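Local coordinates for amide synthase (Vibrio cholerae, PDB 1L5A), which acts as an amide synthase of vibriobactin biosynthesis, a condensation enzyme of the nonribosomal peptide synthetase type, at residues Leu37-Ala41 / His144-Leu149; Ala86-Ile90 / Gln109-Leu113; Glu167-Tyr171 / Gly309-Ile313; Ser331-Leu337 / Ile362-Gly368. One frame throughout, in Å; residues are numbered along the deposited sequence.

Contact 1: Leu37-Ala41 / His144-Leu149; sequences LLLRA and HYQSLL
Leu37 and Leu148 bury the most surface between these two helix segments, their side chains crossing at a slant, with the more buried Ala41 and Tyr145 beside them. Leu37 CD1 lies over the backbone of Leu148 and comes within 4.0 Å of Leu148 CB, while Leu148 CD1 reaches onto helix 35-47 to lie 3.6 Å from Arg40 CG and 4.0 Å from Ala41 CB. That methyl thus sits among Leu37, Arg40 and Ala41, one turn of the facing helix, and only the aliphatic part of the arginine serves the packing. A small residue suits position 41: its CB rests 3.6 Å from Tyr145 N, and the CA atoms of Ala41 and His144 come to 5.0 Å. Tyr145 extends from its helix with CG anti to the backbone N (chi1 -177°), which carries the ring edge against the backbone of Leu37 and Leu38; its CD1 is 3.7 Å from Leu38 CA.

Further out, hydrogen bonds at their polar ends limit how the Tyr145 and His144 rings can turn. Tyr145 OH bonds to the backbone N of Asp34, just before helix 35-47, and its ring meets Phe344 edge to face. His144 NE2 is bonded to Glu48 OE2. The contact is apolar helix-helix packing that joins helix 35-47 to helix 131-150 in a condensation domain, whose family is grouped with the CoA-dependent acyltransferases.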
loop_
_atom_site.group_PDB
_atom_site.type_symbol
_atom_site.label_atom_id
_atom_site.label_comp_id
_atom_site.label_asym_id
_atom_site.label_seq_id
_atom_site.Cartn_x
_atom_site.Cartn_y
_atom_site.Cartn_z
ATOM N N LEU A 37 24.166 34.500 9.335
ATOM C CA LEU A 37 23.165 33.662 8.685
ATOM C C LEU A 37 23.408 32.146 8.885
ATOM O O LEU A 37 22.450 31.361 8.997
ATOM C CB LEU A 37 23.062 34.018 7.190
ATOM C CG LEU A 37 22.547 35.442 6.846
ATOM C CD1 LEU A 37 22.234 35.521 5.361
ATOM C CD2 LEU A 37 21.282 35.785 7.621
ATOM N N LEU A 38 24.673 31.733 8.964
ATOM C CA LEU A 38 24.985 30.314 9.172
ATOM C C LEU A 38 24.479 29.927 10.553
ATOM O O LEU A 38 23.847 28.884 10.721
ATOM C CB LEU A 38 26.496 30.066 9.075
ATOM C CG LEU A 38 27.129 28.662 9.162
ATOM C CD1 LEU A 38 27.049 28.165 10.568
ATOM C CD2 LEU A 38 26.450 27.688 8.212
ATOM N N LEU A 39 24.738 30.780 11.534
ATOM C CA LEU A 39 24.296 30.517 12.895
ATOM C C LEU A 39 22.777 30.392 12.975
ATOM O O LEU A 39 22.257 29.511 13.664
ATOM C CB LEU A 39 24.772 31.620 13.847
ATOM C CG LEU A 39 26.262 31.746 14.185
ATOM C CD1 LEU A 39 26.416 32.785 15.271
ATOM C CD2 LEU A 39 26.826 30.426 14.678
ATOM N N ARG A 40 22.066 31.281 12.286
ATOM C CA ARG A 40 20.609 31.251 12.269
ATOM C C ARG A 40 20.197 29.941 11.597
ATOM O O ARG A 40 19.331 29.210 12.089
ATOM C CB ARG A 40 20.080 32.432 11.458
ATOM C CG ARG A 40 18.586 32.422 11.224
ATOM C CD ARG A 40 17.820 32.681 12.500
ATOM N NE ARG A 40 16.382 32.818 12.261
ATOM C CZ ARG A 40 15.468 32.753 13.220
ATOM N NH1 ARG A 40 15.838 32.550 14.482
ATOM N NH2 ARG A 40 14.188 32.886 12.922
ATOM N N ALA A 41 20.817 29.665 10.450
ATOM C CA ALA A 41 20.543 28.434 9.719
ATOM C C ALA A 41 20.708 27.216 10.624
ATOM O O ALA A 41 19.832 26.346 10.636
ATOM C CB ALA A 41 21.469 28.313 8.521
ATOM N N HIS A 144 18.551 25.873 4.796
ATOM C CA HIS A 144 18.239 27.090 5.510
ATOM C C HIS A 144 19.234 28.196 5.201
ATOM O O HIS A 144 18.835 29.354 5.041
ATOM C CB HIS A 144 18.175 26.841 7.010
ATOM C CG HIS A 144 16.870 26.275 7.477
ATOM N ND1 HIS A 144 15.657 26.866 7.184
ATOM C CD2 HIS A 144 16.588 25.215 8.272
ATOM C CE1 HIS A 144 14.688 26.198 7.784
ATOM N NE2 HIS A 144 15.225 25.193 8.451
ATOM N N TYR A 145 20.521 27.861 5.088
ATOM C CA TYR A 145 21.514 28.895 4.785
ATOM C C TYR A 145 21.222 29.551 3.432
ATOM O O TYR A 145 21.223 30.775 3.311
ATOM C CB TYR A 145 22.944 28.333 4.766
ATOM C CG TYR A 145 23.997 29.404 4.530
ATOM C CD1 TYR A 145 24.369 30.280 5.548
ATOM C CD2 TYR A 145 24.584 29.578 3.266
ATOM C CE1 TYR A 145 25.296 31.305 5.321
ATOM C CE2 TYR A 145 25.511 30.604 3.024
ATOM C CZ TYR A 145 25.861 31.464 4.061
ATOM O OH TYR A 145 26.770 32.483 3.853
ATOM N N GLN A 146 20.975 28.736 2.417
ATOM C CA GLN A 146 20.702 29.266 1.093
ATOM C C GLN A 146 19.471 30.157 1.106
ATOM O O GLN A 146 19.448 31.180 0.440
ATOM C CB GLN A 146 20.503 28.120 0.101
ATOM C CG GLN A 146 20.142 28.530 -1.322
ATOM C CD GLN A 146 21.080 29.573 -1.902
ATOM O OE1 GLN A 146 22.300 29.496 -1.739
ATOM N NE2 GLN A 146 20.511 30.554 -2.593
ATOM N N SER A 147 18.454 29.764 1.866
ATOM C CA SER A 147 17.236 30.539 1.942
ATOM C C SER A 147 17.535 31.867 2.583
ATOM O O SER A 147 17.118 32.900 2.079
ATOM C CB SER A 147 16.160 29.821 2.761
ATOM O OG SER A 147 15.530 28.801 2.011
ATOM N N LEU A 148 18.267 31.850 3.687
ATOM C CA LEU A 148 18.566 33.096 4.361
ATOM C C LEU A 148 19.392 34.010 3.480
ATOM O O LEU A 148 19.139 35.209 3.403
ATOM C CB LEU A 148 19.288 32.822 5.671
ATOM C CG LEU A 148 18.339 32.173 6.690
ATOM C CD1 LEU A 148 19.123 31.457 7.828
ATOM C CD2 LEU A 148 17.407 33.251 7.233
ATOM N N LEU A 149 20.372 33.438 2.793
ATOM C CA LEU A 149 21.251 34.222 1.940
ATOM C C LEU A 149 20.510 34.817 0.753
ATOM O O LEU A 149 20.727 35.971 0.401
ATOM C CB LEU A 149 22.401 33.351 1.444
ATOM C CG LEU A 149 23.609 34.024 0.790
ATOM C CD1 LEU A 149 24.411 34.811 1.835
ATOM C CD2 LEU A 149 24.494 32.945 0.153
#

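Contact 2: Ala86-Ile90 / Gln109-Leu113; sequences AWRQI and QVYRL
The ring of Tyr111 lies beneath Ala86 so that the alanine methyl sits over the middle of one face. Ala86 CB is 3.7 Å from the ring centroid and almost on the ring normal, a CH-pi contact, and the smallness of alanine lets the helix backbone settle over the aromatic plane. The same methyl also meets Leu113 CD2 at 4.1 Å. The CB of Tyr111 already points at the helix; with CG anti to the carbonyl carbon (chi1 -56°) the ring leans back along its own strand, which brings OH to Gln109.

Farther along the helix, Ile90 and Tyr111 run past each other in opposite directions, with Ile90 CG1 4.1 Å from Tyr111 CE1. Gln89 crosses the end of the ring at a slant, its CB 3.4 Å from Tyr111 OH and its amide plane turned 64° from the ring plane. The amide is committed to a neighbouring strand: Gln89 OE1 accepts from Gln74 NE2. Tyr111 OH donates to Gln109 OE1 at 2.7 Å, approaching from above the carbonyl plane. The buried hydroxyl thus finds its acceptor on its own strand, and none on the helix segment.

Strand 107-114 and helix 82-94 run nearly antiparallel here, at 170°. With strand 72-75, which is parallel to strand 107-114 and adjacent to it, they make a beta-alpha-beta crossover, and the Ala86-Tyr111 contact seats its helix on the sheet.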
loop_
_atom_site.group_PDB
_atom_site.type_symbol
_atom_site.label_atom_id
_atom_site.label_comp_id
_atom_site.label_asym_id
_atom_site.label_seq_id
_atom_site.Cartn_x
_atom_site.Cartn_y
_atom_site.Cartn_z
ATOM N N ALA A 86 39.959 25.840 18.805
ATOM C CA ALA A 86 38.712 25.196 18.434
ATOM C C ALA A 86 38.817 23.673 18.625
ATOM O O ALA A 86 37.966 23.067 19.293
ATOM C CB ALA A 86 38.349 25.546 16.985
ATOM N N TRP A 87 39.871 23.060 18.080
ATOM C CA TRP A 87 40.036 21.614 18.224
ATOM C C TRP A 87 40.214 21.075 19.643
ATOM O O TRP A 87 39.925 19.909 19.883
ATOM C CB TRP A 87 41.157 21.103 17.319
ATOM C CG TRP A 87 40.699 21.057 15.896
ATOM C CD1 TRP A 87 40.856 22.029 14.951
ATOM C CD2 TRP A 87 39.915 20.027 15.282
ATOM N NE1 TRP A 87 40.218 21.672 13.787
ATOM C CE2 TRP A 87 39.630 20.449 13.961
ATOM C CE3 TRP A 87 39.422 18.789 15.720
ATOM C CZ2 TRP A 87 38.875 19.679 13.072
ATOM C CZ3 TRP A 87 38.674 18.029 14.839
ATOM C CH2 TRP A 87 38.407 18.478 13.524
ATOM N N ARG A 88 40.670 21.892 20.585
ATOM C CA ARG A 88 40.815 21.392 21.949
ATOM C C ARG A 88 39.419 21.194 22.502
ATOM O O ARG A 88 39.161 20.253 23.250
ATOM C CB ARG A 88 41.529 22.388 22.874
ATOM C CG ARG A 88 42.985 22.618 22.601
ATOM C CD ARG A 88 43.509 23.744 23.479
ATOM N NE ARG A 88 44.918 24.015 23.208
ATOM C CZ ARG A 88 45.566 25.098 23.629
ATOM N NH1 ARG A 88 44.929 26.019 24.344
ATOM N NH2 ARG A 88 46.848 25.267 23.329
ATOM N N GLN A 89 38.518 22.102 22.148
ATOM C CA GLN A 89 37.159 22.024 22.654
ATOM C C GLN A 89 36.386 20.935 21.943
ATOM O O GLN A 89 35.477 20.337 22.517
ATOM C CB GLN A 89 36.454 23.374 22.506
ATOM C CG GLN A 89 37.109 24.500 23.307
ATOM C CD GLN A 89 36.324 25.772 23.237
ATOM O OE1 GLN A 89 35.342 25.942 23.954
ATOM N NE2 GLN A 89 36.732 26.674 22.351
ATOM N N ILE A 90 36.740 20.664 20.694
ATOM C CA ILE A 90 36.048 19.607 19.987
ATOM C C ILE A 90 36.444 18.270 20.621
ATOM O O ILE A 90 35.592 17.406 20.868
ATOM C CB ILE A 90 36.383 19.623 18.483
ATOM C CG1 ILE A 90 35.692 20.825 17.830
ATOM C CG2 ILE A 90 35.935 18.320 17.832
ATOM C CD1 ILE A 90 35.900 20.964 16.339
ATOM N N GLN A 109 28.627 23.176 18.077
ATOM C CA GLN A 109 29.598 24.225 18.284
ATOM C C GLN A 109 29.957 24.857 16.942
ATOM O O GLN A 109 30.077 24.154 15.947
ATOM C CB GLN A 109 30.845 23.626 18.937
ATOM C CG GLN A 109 30.619 22.890 20.270
ATOM C CD GLN A 109 31.835 22.000 20.674
ATOM O OE1 GLN A 109 32.978 22.212 20.217
ATOM N NE2 GLN A 109 31.582 21.009 21.539
ATOM N N VAL A 110 30.112 26.180 16.907
ATOM C CA VAL A 110 30.492 26.859 15.672
ATOM C C VAL A 110 31.685 27.763 15.936
ATOM O O VAL A 110 31.726 28.458 16.943
ATOM C CB VAL A 110 29.358 27.750 15.116
ATOM C CG1 VAL A 110 29.783 28.332 13.775
ATOM C CG2 VAL A 110 28.084 26.950 14.950
ATOM N N TYR A 111 32.642 27.781 15.018
ATOM C CA TYR A 111 33.818 28.622 15.190
ATOM C C TYR A 111 34.168 29.454 13.983
ATOM O O TYR A 111 34.327 28.935 12.884
ATOM C CB TYR A 111 35.068 27.794 15.522
ATOM C CG TYR A 111 34.928 26.911 16.716
ATOM C CD1 TYR A 111 34.562 25.568 16.575
ATOM C CD2 TYR A 111 35.120 27.414 17.996
ATOM C CE1 TYR A 111 34.384 24.750 17.689
ATOM C CE2 TYR A 111 34.946 26.604 19.115
ATOM C CZ TYR A 111 34.571 25.274 18.951
ATOM O OH TYR A 111 34.319 24.497 20.054
ATOM N N ARG A 112 34.305 30.750 14.197
ATOM C CA ARG A 112 34.730 31.628 13.128
ATOM C C ARG A 112 36.244 31.675 13.374
ATOM O O ARG A 112 36.711 32.265 14.348
ATOM C CB ARG A 112 34.095 33.020 13.275
ATOM C CG ARG A 112 34.517 34.028 12.202
ATOM C CD ARG A 112 33.710 35.322 12.295
ATOM N NE ARG A 112 34.423 36.461 11.717
ATOM C CZ ARG A 112 34.200 36.975 10.512
ATOM N NH1 ARG A 112 33.265 36.472 9.712
ATOM N NH2 ARG A 112 34.938 37.995 10.095
ATOM N N LEU A 113 37.001 31.012 12.511
ATOM C CA LEU A 113 38.449 30.976 12.653
ATOM C C LEU A 113 39.056 32.232 12.045
ATOM O O LEU A 113 39.977 32.825 12.602
ATOM C CB LEU A 113 38.999 29.737 11.955
ATOM C CG LEU A 113 38.416 28.421 12.487
ATOM C CD1 LEU A 113 38.829 27.258 11.595
ATOM C CD2 LEU A 113 38.892 28.213 13.914
#

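Contact 3: Glu167-Tyr171 / Gly309-Ile313; sequences EEAAY and GRYRI
Glu167 OE2 is gripped from two quarters, by the guanidinium of Arg310 and by Ser266 OG. Arg310 comes end-on, with NH1 at 3.1 Å and NH2 at 3.0 Å from Glu167 OE2. The carboxylate is turned steeply, 69° from the guanidinium plane; NH2 meets the anti lone pair, and NH1 approaches from above the carboxylate plane. Glu168 takes the side of the same guanidinium: Glu168 OE1 accepts from Arg310 NE at 2.8 Å and from NH2 at 2.9 Å, with the two planes nearly coplanar, 21° apart. Glu168 reaches this pose by a bend at chi2 (68°), which folds the acid along the arginine. None of the four bonds is straight, since each pair of N-H groups converges on one oxygen.

This salt-bridge network ties helix 161-172 to the loop that links helix 291-307 with helix 313-319, and two consecutive acids probably offset the charge of the partly exposed arginine. Arginine suits the place because its planar head can donate along two edges at once.

Tyr171, one turn on from Glu167, supports the arginine from below its extended stem. Arg310 CG sits over the middle of the tyrosine ring, 3.8 Å from the centroid in a CH-pi contact, and Arg310 CD lies 3.7 Å from Tyr171 CG. The ring's hydroxyl bonds to Asp180 and lies at the edge of the Tyr311 ring, 3.7 Å from Tyr311 CD1. Glu167 OE1 bonds to the backbone N of Val267.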
loop_
_atom_site.group_PDB
_atom_site.type_symbol
_atom_site.label_atom_id
_atom_site.label_comp_id
_atom_site.label_asym_id
_atom_site.label_seq_id
_atom_site.Cartn_x
_atom_site.Cartn_y
_atom_site.Cartn_z
ATOM N N GLU A 167 3.533 6.209 12.591
ATOM C CA GLU A 167 3.702 5.340 11.445
ATOM C C GLU A 167 4.279 3.990 11.916
ATOM O O GLU A 167 3.748 2.930 11.569
ATOM C CB GLU A 167 4.613 6.017 10.405
ATOM C CG GLU A 167 4.661 5.313 9.065
ATOM C CD GLU A 167 5.729 5.874 8.169
ATOM O OE1 GLU A 167 5.449 6.814 7.399
ATOM O OE2 GLU A 167 6.873 5.388 8.249
ATOM N N GLU A 168 5.329 4.033 12.738
ATOM C CA GLU A 168 5.963 2.815 13.220
ATOM C C GLU A 168 4.989 1.991 14.046
ATOM O O GLU A 168 4.969 0.751 13.963
ATOM C CB GLU A 168 7.221 3.141 14.040
ATOM C CG GLU A 168 8.071 1.909 14.471
ATOM C CD GLU A 168 8.772 1.178 13.305
ATOM O OE1 GLU A 168 8.667 1.620 12.144
ATOM O OE2 GLU A 168 9.442 0.151 13.551
ATOM N N ALA A 169 4.170 2.672 14.834
ATOM C CA ALA A 169 3.181 1.977 15.652
ATOM C C ALA A 169 2.180 1.206 14.777
ATOM O O ALA A 169 1.871 0.036 15.034
ATOM C CB ALA A 169 2.438 2.973 16.522
ATOM N N ALA A 170 1.680 1.875 13.746
ATOM C CA ALA A 170 0.721 1.282 12.837
ATOM C C ALA A 170 1.324 0.066 12.140
ATOM O O ALA A 170 0.638 -0.946 11.925
ATOM C CB ALA A 170 0.266 2.328 11.791
ATOM N N TYR A 171 2.598 0.174 11.771
ATOM C CA TYR A 171 3.297 -0.923 11.097
ATOM C C TYR A 171 3.419 -2.158 11.992
ATOM O O TYR A 171 3.253 -3.287 11.521
ATOM C CB TYR A 171 4.703 -0.508 10.684
ATOM C CG TYR A 171 5.576 -1.701 10.401
ATOM C CD1 TYR A 171 5.456 -2.398 9.201
ATOM C CD2 TYR A 171 6.487 -2.178 11.363
ATOM C CE1 TYR A 171 6.207 -3.538 8.945
ATOM C CE2 TYR A 171 7.254 -3.331 11.128
ATOM C CZ TYR A 171 7.107 -4.010 9.905
ATOM O OH TYR A 171 7.838 -5.148 9.625
ATOM N N GLY A 309 12.551 -5.219 5.063
ATOM C CA GLY A 309 13.505 -4.505 5.892
ATOM C C GLY A 309 13.099 -3.716 7.130
ATOM O O GLY A 309 13.953 -3.382 7.949
ATOM N N ARG A 310 11.819 -3.418 7.286
ATOM C CA ARG A 310 11.359 -2.639 8.421
ATOM C C ARG A 310 11.229 -3.517 9.653
ATOM O O ARG A 310 11.016 -3.011 10.774
ATOM C CB ARG A 310 10.013 -1.979 8.078
ATOM C CG ARG A 310 9.481 -1.036 9.122
ATOM C CD ARG A 310 8.418 -0.115 8.561
ATOM N NE ARG A 310 8.133 0.982 9.487
ATOM C CZ ARG A 310 7.603 2.147 9.125
ATOM N NH1 ARG A 310 7.295 2.378 7.852
ATOM N NH2 ARG A 310 7.381 3.084 10.030
ATOM N N TYR A 311 11.349 -4.833 9.454
ATOM C CA TYR A 311 11.264 -5.778 10.580
ATOM C C TYR A 311 12.644 -5.714 11.254
ATOM O O TYR A 311 13.678 -5.968 10.640
ATOM C CB TYR A 311 10.948 -7.200 10.068
ATOM C CG TYR A 311 10.368 -8.148 11.111
ATOM C CD1 TYR A 311 9.049 -8.020 11.552
ATOM C CD2 TYR A 311 11.152 -9.160 11.669
ATOM C CE1 TYR A 311 8.527 -8.876 12.524
ATOM C CE2 TYR A 311 10.650 -10.015 12.634
ATOM C CZ TYR A 311 9.340 -9.875 13.064
ATOM O OH TYR A 311 8.870 -10.725 14.046
ATOM N N ARG A 312 12.656 -5.320 12.513
ATOM C CA ARG A 312 13.901 -5.184 13.261
ATOM C C ARG A 312 14.716 -6.469 13.445
ATOM O O ARG A 312 14.194 -7.520 13.844
ATOM C CB ARG A 312 13.592 -4.561 14.624
ATOM C CG ARG A 312 13.264 -3.071 14.561
ATOM C CD ARG A 312 14.513 -2.307 14.882
ATOM N NE ARG A 312 15.021 -1.504 13.782
ATOM C CZ ARG A 312 16.316 -1.319 13.552
ATOM N NH1 ARG A 312 17.220 -1.885 14.337
ATOM N NH2 ARG A 312 16.704 -0.565 12.540
ATOM N N ILE A 313 16.009 -6.367 13.158
ATOM C CA ILE A 313 16.904 -7.501 13.304
ATOM C C ILE A 313 16.910 -7.949 14.768
ATOM O O ILE A 313 17.075 -9.130 15.062
ATOM C CB ILE A 313 18.345 -7.137 12.855
ATOM C CG1 ILE A 313 19.230 -8.387 12.869
ATOM C CG2 ILE A 313 18.932 -6.059 13.770
ATOM C CD1 ILE A 313 18.977 -9.343 11.724
HETATM O O HOH W 1 10.011 -2.634 13.034
#

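Contact 4: Ser331-Leu337 / Ile362-Gly368; sequences SPFINIL and INFTFRG
Strands 333-337 and 362-368 run parallel, 7° apart, in a register that pairs Phe333 with Asn363, Ile334 with Phe364 and Asn335 with Thr365, and in which Phe333 and Asn335 each straddle the facing strand, Phe333 bonding through N to Ile362 O and through O to Phe364 N, and Asn335 likewise to Phe364 O and Phe366 N. At the start of the ladder a side chain stands in for the backbone, as Ser331 OG accepts from Ile362 N at 2.9 Å; the peptide to Pro332 is cis.

Ile334, Phe364, Ile336 and Phe366 share one face. Ile336 CD1 comes across to Phe366 CD1 at 3.6 Å, and Ile334 CD1 meets the edge of the same ring, 4.0 Å from Phe366 CE1. Helices 234-249 and 387-409 cover this face. On the other, Asn363 lies alongside Phe333 with its amide 21° from the ring plane and OD1 3.4 Å from Phe333 CD2, while Thr365 OG1 accepts a weak bond from Asn363 ND2 and packs beside Asn335 CB. Arg367 forms a salt bridge with Asp377 of the adjoining strand 374-381. The ladder closes with Gly368 N donating to Leu337 O, and Gly368 has a positive phi (119°), a region where glycine is at ease.

The chemistry implies a sheet with one apolar face packed against helices and one mixed, partly exposed face on which polar groups and apolar surface lie side by side.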
loop_
_atom_site.group_PDB
_atom_site.type_symbol
_atom_site.label_atom_id
_atom_site.label_comp_id
_atom_site.label_asym_id
_atom_site.label_seq_id
_atom_site.Cartn_x
_atom_site.Cartn_y
_atom_site.Cartn_z
ATOM N N SER A 331 29.111 -9.575 10.550
ATOM C CA SER A 331 30.315 -9.473 9.743
ATOM C C SER A 331 30.428 -10.677 8.825
ATOM O O SER A 331 30.040 -11.771 9.187
ATOM C CB SER A 331 31.547 -9.403 10.647
ATOM O OG SER A 331 32.709 -9.175 9.873
ATOM N N PRO A 332 30.947 -10.488 7.613
ATOM C CA PRO A 332 31.436 -9.237 7.015
ATOM C C PRO A 332 30.295 -8.235 6.739
ATOM O O PRO A 332 29.151 -8.615 6.521
ATOM C CB PRO A 332 32.149 -9.715 5.746
ATOM C CG PRO A 332 31.398 -10.935 5.374
ATOM C CD PRO A 332 31.181 -11.626 6.718
ATOM N N PHE A 333 30.630 -6.955 6.730
ATOM C CA PHE A 333 29.642 -5.897 6.571
ATOM C C PHE A 333 30.004 -4.917 5.453
ATOM O O PHE A 333 31.170 -4.541 5.307
ATOM C CB PHE A 333 29.555 -5.145 7.900
ATOM C CG PHE A 333 28.339 -4.285 8.047
ATOM C CD1 PHE A 333 27.239 -4.741 8.762
ATOM C CD2 PHE A 333 28.293 -3.015 7.474
ATOM C CE1 PHE A 333 26.100 -3.933 8.908
ATOM C CE2 PHE A 333 27.159 -2.206 7.614
ATOM C CZ PHE A 333 26.062 -2.668 8.333
ATOM N N ILE A 334 29.015 -4.502 4.664
ATOM C CA ILE A 334 29.292 -3.540 3.601
ATOM C C ILE A 334 28.469 -2.255 3.791
ATOM O O ILE A 334 27.322 -2.282 4.214
ATOM C CB ILE A 334 29.079 -4.173 2.194
ATOM C CG1 ILE A 334 29.502 -3.184 1.113
ATOM C CG2 ILE A 334 27.638 -4.574 2.002
ATOM C CD1 ILE A 334 29.589 -3.789 -0.252
ATOM N N ASN A 335 29.093 -1.122 3.515
ATOM C CA ASN A 335 28.475 0.194 3.685
ATOM C C ASN A 335 28.770 0.990 2.445
ATOM O O ASN A 335 29.905 0.979 1.950
ATOM C CB ASN A 335 29.132 0.952 4.845
ATOM C CG ASN A 335 28.203 1.190 6.008
ATOM O OD1 ASN A 335 27.145 1.787 5.851
ATOM N ND2 ASN A 335 28.604 0.731 7.194
ATOM N N ILE A 336 27.765 1.683 1.937
ATOM C CA ILE A 336 27.987 2.537 0.782
ATOM C C ILE A 336 27.699 3.956 1.255
ATOM O O ILE A 336 26.617 4.237 1.762
ATOM C CB ILE A 336 27.049 2.220 -0.376
ATOM C CG1 ILE A 336 27.201 0.751 -0.828
ATOM C CG2 ILE A 336 27.335 3.193 -1.487
ATOM C CD1 ILE A 336 28.570 0.394 -1.407
ATOM N N LEU A 337 28.678 4.840 1.121
ATOM C CA LEU A 337 28.509 6.234 1.537
ATOM C C LEU A 337 28.573 7.110 0.291
ATOM O O LEU A 337 29.648 7.581 -0.094
ATOM C CB LEU A 337 29.606 6.596 2.528
ATOM C CG LEU A 337 29.561 5.622 3.712
ATOM C CD1 LEU A 337 30.554 6.065 4.763
ATOM C CD2 LEU A 337 28.139 5.541 4.284
ATOM N N ILE A 362 34.924 -7.378 10.148
ATOM C CA ILE A 362 35.564 -6.673 9.058
ATOM C C ILE A 362 34.466 -5.896 8.322
ATOM O O ILE A 362 33.326 -6.349 8.211
ATOM C CB ILE A 362 36.271 -7.632 8.101
ATOM C CG1 ILE A 362 37.098 -6.822 7.092
ATOM C CG2 ILE A 362 35.251 -8.511 7.403
ATOM C CD1 ILE A 362 37.895 -7.642 6.129
ATOM N N ASN A 363 34.819 -4.716 7.833
ATOM C CA ASN A 363 33.874 -3.828 7.164
ATOM C C ASN A 363 34.415 -3.315 5.814
ATOM O O ASN A 363 35.570 -2.879 5.714
ATOM C CB ASN A 363 33.612 -2.653 8.105
ATOM C CG ASN A 363 32.458 -1.779 7.669
ATOM O OD1 ASN A 363 31.358 -1.860 8.230
ATOM N ND2 ASN A 363 32.697 -0.924 6.673
ATOM N N PHE A 364 33.594 -3.397 4.772
ATOM C CA PHE A 364 33.987 -2.895 3.465
ATOM C C PHE A 364 33.142 -1.656 3.253
ATOM O O PHE A 364 31.916 -1.716 3.318
ATOM C CB PHE A 364 33.716 -3.928 2.364
ATOM C CG PHE A 364 34.472 -5.202 2.555
ATOM C CD1 PHE A 364 33.823 -6.354 2.989
ATOM C CD2 PHE A 364 35.852 -5.226 2.401
ATOM C CE1 PHE A 364 34.540 -7.516 3.279
ATOM C CE2 PHE A 364 36.578 -6.381 2.688
ATOM C CZ PHE A 364 35.922 -7.528 3.131
ATOM N N THR A 365 33.793 -0.527 3.028
ATOM C CA THR A 365 33.062 0.706 2.832
ATOM C C THR A 365 33.410 1.412 1.534
ATOM O O THR A 365 34.565 1.496 1.130
ATOM C CB THR A 365 33.280 1.650 4.003
ATOM O OG1 THR A 365 32.415 1.265 5.077
ATOM C CG2 THR A 365 32.988 3.084 3.600
ATOM N N PHE A 366 32.381 1.900 0.865
ATOM C CA PHE A 366 32.595 2.610 -0.375
ATOM C C PHE A 366 32.087 4.028 -0.187
ATOM O O PHE A 366 30.890 4.244 0.011
ATOM C CB PHE A 366 31.850 1.921 -1.509
ATOM C CG PHE A 366 32.484 0.641 -1.964
ATOM C CD1 PHE A 366 32.014 -0.586 -1.512
ATOM C CD2 PHE A 366 33.535 0.659 -2.890
ATOM C CE1 PHE A 366 32.580 -1.795 -1.985
ATOM C CE2 PHE A 366 34.102 -0.530 -3.366
ATOM C CZ PHE A 366 33.621 -1.761 -2.912
ATOM N N ARG A 367 33.002 4.992 -0.202
ATOM C CA ARG A 367 32.604 6.381 -0.049
ATOM C C ARG A 367 32.885 7.135 -1.332
ATOM O O ARG A 367 33.945 6.986 -1.946
ATOM C CB ARG A 367 33.314 7.047 1.142
ATOM C CG ARG A 367 34.617 6.373 1.595
ATOM C CD ARG A 367 35.271 7.112 2.779
ATOM N NE ARG A 367 36.062 8.248 2.319
ATOM C CZ ARG A 367 37.292 8.153 1.819
ATOM N NH1 ARG A 367 37.885 6.969 1.730
ATOM N NH2 ARG A 367 37.914 9.244 1.374
ATOM N N GLY A 368 31.910 7.932 -1.747
ATOM C CA GLY A 368 32.054 8.702 -2.964
ATOM C C GLY A 368 31.012 8.334 -4.003
ATOM O O GLY A 368 29.876 7.964 -3.678
#

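Contacts 1 and 2 touch, through Leu38 and Leu39 against Val110: helix 35-47 lies against strand 107-114 on the side away from Tyr111, so the two share one layered region. Contact 2 is buried, contact 1 only partly so, and both rely on apolar packing without a hydrogen bond across. Contact 4, though nearest the centre of the chain, is only partly buried, with Leu337 and Arg367 exposed, and depends instead on backbone bonding within a second sheet. Contact 3 is also buried, yet it is the one held by salt bridges, binding a loop that lacks the regular backbone pairing of a strand. It lies about 9 Å from contact 4 at the nearest atoms.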